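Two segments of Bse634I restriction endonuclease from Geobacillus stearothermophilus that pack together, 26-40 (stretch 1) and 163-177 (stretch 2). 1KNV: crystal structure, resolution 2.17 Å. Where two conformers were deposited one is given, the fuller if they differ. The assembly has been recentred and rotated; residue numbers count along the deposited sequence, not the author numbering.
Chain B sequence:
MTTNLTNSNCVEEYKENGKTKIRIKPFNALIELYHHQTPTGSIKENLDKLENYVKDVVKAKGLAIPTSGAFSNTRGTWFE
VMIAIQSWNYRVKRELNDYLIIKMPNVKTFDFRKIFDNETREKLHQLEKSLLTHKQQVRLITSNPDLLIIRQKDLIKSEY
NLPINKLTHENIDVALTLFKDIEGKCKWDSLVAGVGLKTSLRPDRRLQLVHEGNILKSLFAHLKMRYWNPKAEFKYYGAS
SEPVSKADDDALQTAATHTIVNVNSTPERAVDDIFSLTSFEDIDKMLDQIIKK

Stretch 1, residues 26-40: PFNALIELYHHQTPT
Stretch 2 (163-177) PINKLTHENIDVALT

The firmest polar link between the stretches is a backbone hydrogen bond, L167 N to Y34 O, at 3.0 Å and 140°. It forms where both chains are outside helix: Y34 is the first residue to leave helical phi/psi (-134/51) after helix 26-33, and L167 is extended (-84/135). Two weak bonds flank it in sequence. H169 NE2 donates to N28 OD1 at 2.6 Å, short but bent to 129°. K166 NZ reaches H35 O at 3.2 Å; all four chi angles are p, which shortens the side chain. Q37 CA lies 3.1 Å from N165 O, a CA-H...O contact.

Stretch 2 is braced locally. T168 is the N-cap of the helix that starts at H169: N171 N donates to T168 OG1 at 3.1 Å, and T168 N returns a bond to N171 OD1 at 2.9 Å. N171 (chi1 p) also donates from ND2 to K166 O at 2.6 Å.

The helices run at 126° between their N-to-C directions, with axes 10.5 Å apart at closest approach. Register by CA atoms is F27-H169 7.0 Å, I31-L167 5.1 Å and Q37-K166 4.5 Å, so the chains draw closer toward the loops.

L167 (m, t) points toward stretch 1 and has the most area covered. Its CD1 is 3.8 Å from L30 CB and 4.3 Å from P39 CD; its CG is 3.8 Å from Y34 CB. I31 (m, t) starts sideways, but its CD1 sits over one face of the H169 ring, 3.2 Å from the centroid. L30 CD1 meets I172 CD1 at 4.0 Å; L30 and I172 are both m, t. F27 (chi1 m, chi2 131°) points toward stretch 2: CD2 is 4.1 Å from I172 CG2, and CE2 is 3.9 Å from L176 CD1. Near the loops, T38 CG2 (chi1 p) abuts I164 O at 3.1 Å. The surface buried between the stretches is 708 Å², both sides summed.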

# COMPACT_ATOMS: atom_id res chain seq x y z
N PRO B 26 26.70 29.23 -30.60
CA PRO B 26 26.34 29.73 -29.27
C PRO B 26 27.46 29.85 -28.26
O PRO B 26 27.53 30.83 -27.52
CB PRO B 26 25.25 28.75 -28.81
CG PRO B 26 25.61 27.49 -29.54
CD PRO B 26 25.96 27.99 -30.91
N PHE B 27 28.34 28.87 -28.24
CA PHE B 27 29.44 28.87 -27.28
C PHE B 27 30.50 29.91 -27.57
O PHE B 27 31.08 30.49 -26.65
CB PHE B 27 30.04 27.46 -27.21
CG PHE B 27 29.02 26.41 -26.86
CD1 PHE B 27 28.92 25.24 -27.61
CD2 PHE B 27 28.15 26.60 -25.79
CE1 PHE B 27 27.96 24.28 -27.30
CE2 PHE B 27 27.18 25.64 -25.47
CZ PHE B 27 27.09 24.48 -26.23
N ASN B 28 30.77 30.18 -28.85
CA ASN B 28 31.75 31.19 -29.20
C ASN B 28 31.17 32.57 -28.88
O ASN B 28 31.90 33.49 -28.52
CB ASN B 28 32.14 31.12 -30.68
CG ASN B 28 32.77 29.79 -31.04
OD1 ASN B 28 33.52 29.19 -30.26
ND2 ASN B 28 32.50 29.33 -32.26
N ALA B 29 29.86 32.69 -29.00
CA ALA B 29 29.19 33.94 -28.71
C ALA B 29 29.39 34.25 -27.23
O ALA B 29 29.70 35.38 -26.86
CB ALA B 29 27.70 33.84 -29.02
N LEU B 30 29.22 33.22 -26.39
CA LEU B 30 29.37 33.37 -24.95
C LEU B 30 30.77 33.79 -24.54
O LEU B 30 30.95 34.73 -23.77
CB LEU B 30 29.02 32.07 -24.24
CG LEU B 30 27.53 31.73 -24.14
CD1 LEU B 30 27.36 30.33 -23.63
CD2 LEU B 30 26.84 32.72 -23.23
N ILE B 31 31.76 33.07 -25.05
CA ILE B 31 33.15 33.36 -24.74
C ILE B 31 33.54 34.77 -25.18
O ILE B 31 34.14 35.53 -24.42
CB ILE B 31 34.07 32.34 -25.41
CG1 ILE B 31 33.67 30.93 -24.96
CG2 ILE B 31 35.52 32.61 -25.04
CD1 ILE B 31 34.48 29.85 -25.61
N GLU B 32 33.19 35.10 -26.42
CA GLU B 32 33.48 36.41 -26.99
C GLU B 32 32.88 37.54 -26.18
O GLU B 32 33.47 38.62 -26.10
CB GLU B 32 32.97 36.48 -28.44
CG GLU B 32 33.94 35.89 -29.47
CD GLU B 32 33.32 35.76 -30.84
OE1 GLU B 32 32.44 36.59 -31.18
OE2 GLU B 32 33.70 34.82 -31.58
N LEU B 33 31.73 37.31 -25.57
CA LEU B 33 31.09 38.37 -24.79
C LEU B 33 31.33 38.24 -23.29
O LEU B 33 30.92 39.11 -22.52
CB LEU B 33 29.60 38.42 -25.07
CG LEU B 33 29.16 38.76 -26.48
CD1 LEU B 33 27.64 38.82 -26.55
CD2 LEU B 33 29.77 40.08 -26.82
N TYR B 34 32.01 37.18 -22.86
CA TYR B 34 32.29 37.01 -21.44
C TYR B 34 33.73 36.61 -21.14
O TYR B 34 33.99 35.67 -20.39
CB TYR B 34 31.32 36.02 -20.81
CG TYR B 34 29.87 36.46 -20.93
CD1 TYR B 34 29.07 36.03 -21.98
CD2 TYR B 34 29.32 37.35 -20.01
CE1 TYR B 34 27.76 36.48 -22.12
CE2 TYR B 34 28.02 37.80 -20.15
CZ TYR B 34 27.25 37.35 -21.21
OH TYR B 34 25.96 37.80 -21.35
N HIS B 35 34.67 37.36 -21.71
CA HIS B 35 36.09 37.13 -21.50
C HIS B 35 36.50 37.57 -20.11
O HIS B 35 37.52 37.10 -19.61
CB HIS B 35 36.92 37.94 -22.50
CG HIS B 35 37.16 37.25 -23.81
ND1 HIS B 35 36.30 37.37 -24.89
CD2 HIS B 35 38.17 36.45 -24.23
CE1 HIS B 35 36.78 36.68 -25.91
NE2 HIS B 35 37.92 36.11 -25.53
N HIS B 36 35.73 38.45 -19.49
CA HIS B 36 36.12 38.94 -18.17
C HIS B 36 35.08 38.87 -17.05
O HIS B 36 35.35 39.30 -15.93
CB HIS B 36 36.63 40.38 -18.29
CG HIS B 36 37.88 40.51 -19.11
ND1 HIS B 36 37.88 40.44 -20.48
CD2 HIS B 36 39.17 40.70 -18.74
CE1 HIS B 36 39.12 40.57 -20.93
NE2 HIS B 36 39.92 40.72 -19.89
N GLN B 37 33.91 38.33 -17.34
CA GLN B 37 32.89 38.23 -16.31
C GLN B 37 31.84 37.20 -16.69
O GLN B 37 31.75 36.78 -17.85
CB GLN B 37 32.19 39.57 -16.12
CG GLN B 37 31.32 39.97 -17.30
CD GLN B 37 30.34 41.07 -16.96
OE1 GLN B 37 30.74 42.19 -16.62
NE2 GLN B 37 29.04 40.77 -17.05
N THR B 38 31.05 36.78 -15.71
CA THR B 38 29.97 35.84 -15.96
C THR B 38 28.71 36.69 -16.03
O THR B 38 28.65 37.78 -15.47
CB THR B 38 29.83 34.78 -14.85
OG1 THR B 38 29.86 35.41 -13.57
CG2 THR B 38 30.94 33.74 -14.96
N PRO B 39 27.69 36.20 -16.73
CA PRO B 39 26.41 36.91 -16.87
C PRO B 39 25.83 37.41 -15.55
O PRO B 39 25.83 36.68 -14.55
CB PRO B 39 25.53 35.87 -17.55
CG PRO B 39 26.51 35.12 -18.42
CD PRO B 39 27.68 34.93 -17.48
N THR B 40 25.33 38.64 -15.53
CA THR B 40 24.74 39.21 -14.32
C THR B 40 23.51 40.07 -14.61
O THR B 40 23.32 40.54 -15.72
CB THR B 40 25.77 40.07 -13.56
OG1 THR B 40 26.25 41.12 -14.42
CG2 THR B 40 26.95 39.22 -13.11
N PRO B 163 35.64 28.70 -8.62
CA PRO B 163 34.56 29.39 -9.33
C PRO B 163 34.87 29.73 -10.78
O PRO B 163 36.01 29.61 -11.24
CB PRO B 163 34.29 30.63 -8.45
CG PRO B 163 35.59 30.89 -7.77
CD PRO B 163 36.18 29.51 -7.51
N ILE B 164 33.83 30.09 -11.53
CA ILE B 164 33.98 30.46 -12.93
C ILE B 164 33.77 31.97 -13.00
O ILE B 164 32.67 32.48 -12.77
CB ILE B 164 32.94 29.72 -13.81
CG1 ILE B 164 33.26 28.22 -13.81
CG2 ILE B 164 32.94 30.27 -15.22
CD1 ILE B 164 32.18 27.36 -14.47
N ASN B 165 34.85 32.69 -13.31
CA ASN B 165 34.82 34.14 -13.38
C ASN B 165 34.67 34.68 -14.78
O ASN B 165 34.46 35.88 -14.97
CB ASN B 165 36.09 34.69 -12.77
CG ASN B 165 36.23 34.32 -11.33
OD1 ASN B 165 37.34 34.26 -10.79
ND2 ASN B 165 35.10 34.07 -10.68
N LYS B 166 34.79 33.80 -15.77
CA LYS B 166 34.66 34.18 -17.16
C LYS B 166 34.44 32.92 -17.95
O LYS B 166 34.91 31.85 -17.57
CB LYS B 166 35.92 34.92 -17.62
CG LYS B 166 37.23 34.26 -17.20
CD LYS B 166 37.67 33.19 -18.19
CE LYS B 166 38.16 33.81 -19.51
NZ LYS B 166 39.43 34.59 -19.35
N LEU B 167 33.71 33.04 -19.06
CA LEU B 167 33.39 31.88 -19.88
C LEU B 167 34.47 31.51 -20.89
O LEU B 167 35.01 32.37 -21.59
CB LEU B 167 32.07 32.12 -20.61
CG LEU B 167 30.89 32.46 -19.70
CD1 LEU B 167 29.62 32.54 -20.53
CD2 LEU B 167 30.75 31.42 -18.59
N THR B 168 34.76 30.22 -20.96
CA THR B 168 35.75 29.66 -21.86
C THR B 168 35.22 28.32 -22.39
O THR B 168 34.34 27.73 -21.77
CB THR B 168 37.11 29.42 -21.14
OG1 THR B 168 37.01 28.31 -20.24
CG2 THR B 168 37.51 30.65 -20.33
N HIS B 169 35.71 27.88 -23.49
CA HIS B 169 35.26 26.59 -24.08
C HIS B 169 35.43 25.49 -23.05
O HIS B 169 34.64 24.54 -23.01
CB HIS B 169 36.06 26.24 -25.34
CG HIS B 169 35.54 26.88 -26.59
ND1 HIS B 169 36.36 27.42 -27.55
CD2 HIS B 169 34.27 27.07 -27.03
CE1 HIS B 169 35.63 27.91 -28.54
NE2 HIS B 169 34.36 27.71 -28.24
N GLU B 170 36.44 25.61 -22.22
CA GLU B 170 36.71 24.61 -21.21
C GLU B 170 35.78 24.60 -19.99
O GLU B 170 35.23 23.55 -19.65
CB GLU B 170 38.16 24.71 -20.74
CG GLU B 170 38.63 23.53 -19.92
CD GLU B 170 40.07 23.68 -19.44
OE1 GLU B 170 40.81 24.51 -20.02
OE2 GLU B 170 40.48 22.96 -18.50
N ASN B 171 35.58 25.73 -19.32
CA ASN B 171 34.71 25.68 -18.16
C ASN B 171 33.24 25.51 -18.54
O ASN B 171 32.43 25.04 -17.74
CB ASN B 171 34.94 26.87 -17.20
CG ASN B 171 34.66 28.21 -17.83
OD1 ASN B 171 34.04 28.29 -18.88
ND2 ASN B 171 35.11 29.27 -17.18
N ILE B 172 32.89 25.87 -19.77
CA ILE B 172 31.52 25.69 -20.24
C ILE B 172 31.29 24.20 -20.47
O ILE B 172 30.27 23.64 -20.07
CB ILE B 172 31.25 26.44 -21.55
CG1 ILE B 172 31.18 27.93 -21.29
CG2 ILE B 172 29.95 25.97 -22.17
CD1 ILE B 172 30.88 28.74 -22.53
N ASP B 173 32.24 23.55 -21.13
CA ASP B 173 32.15 22.12 -21.41
C ASP B 173 32.08 21.34 -20.09
O ASP B 173 31.31 20.38 -19.97
CB ASP B 173 33.37 21.68 -22.24
CG ASP B 173 33.40 20.17 -22.47
OD1 ASP B 173 32.49 19.65 -23.15
OD2 ASP B 173 34.34 19.50 -21.97
N VAL B 174 32.87 21.74 -19.11
CA VAL B 174 32.88 21.06 -17.83
C VAL B 174 31.53 21.20 -17.11
O VAL B 174 31.05 20.26 -16.48
CB VAL B 174 33.99 21.61 -16.92
CG1 VAL B 174 33.79 21.16 -15.49
CG2 VAL B 174 35.33 21.13 -17.42
N ALA B 175 30.92 22.37 -17.23
CA ALA B 175 29.63 22.62 -16.59
C ALA B 175 28.49 21.85 -17.25
O ALA B 175 27.51 21.50 -16.61
CB ALA B 175 29.33 24.12 -16.61
N LEU B 176 28.64 21.57 -18.54
CA LEU B 176 27.61 20.87 -19.29
C LEU B 176 27.77 19.35 -19.38
O LEU B 176 26.90 18.67 -19.94
CB LEU B 176 27.50 21.45 -20.70
CG LEU B 176 27.06 22.92 -20.82
CD1 LEU B 176 27.07 23.34 -22.29
CD2 LEU B 176 25.66 23.10 -20.22
N THR B 177 28.87 18.82 -18.85
CA THR B 177 29.11 17.37 -18.89
C THR B 177 29.42 16.85 -17.51
O THR B 177 30.03 15.80 -17.36
CB THR B 177 30.31 17.01 -19.80
OG1 THR B 177 31.50 17.64 -19.30
CG2 THR B 177 30.05 17.47 -21.23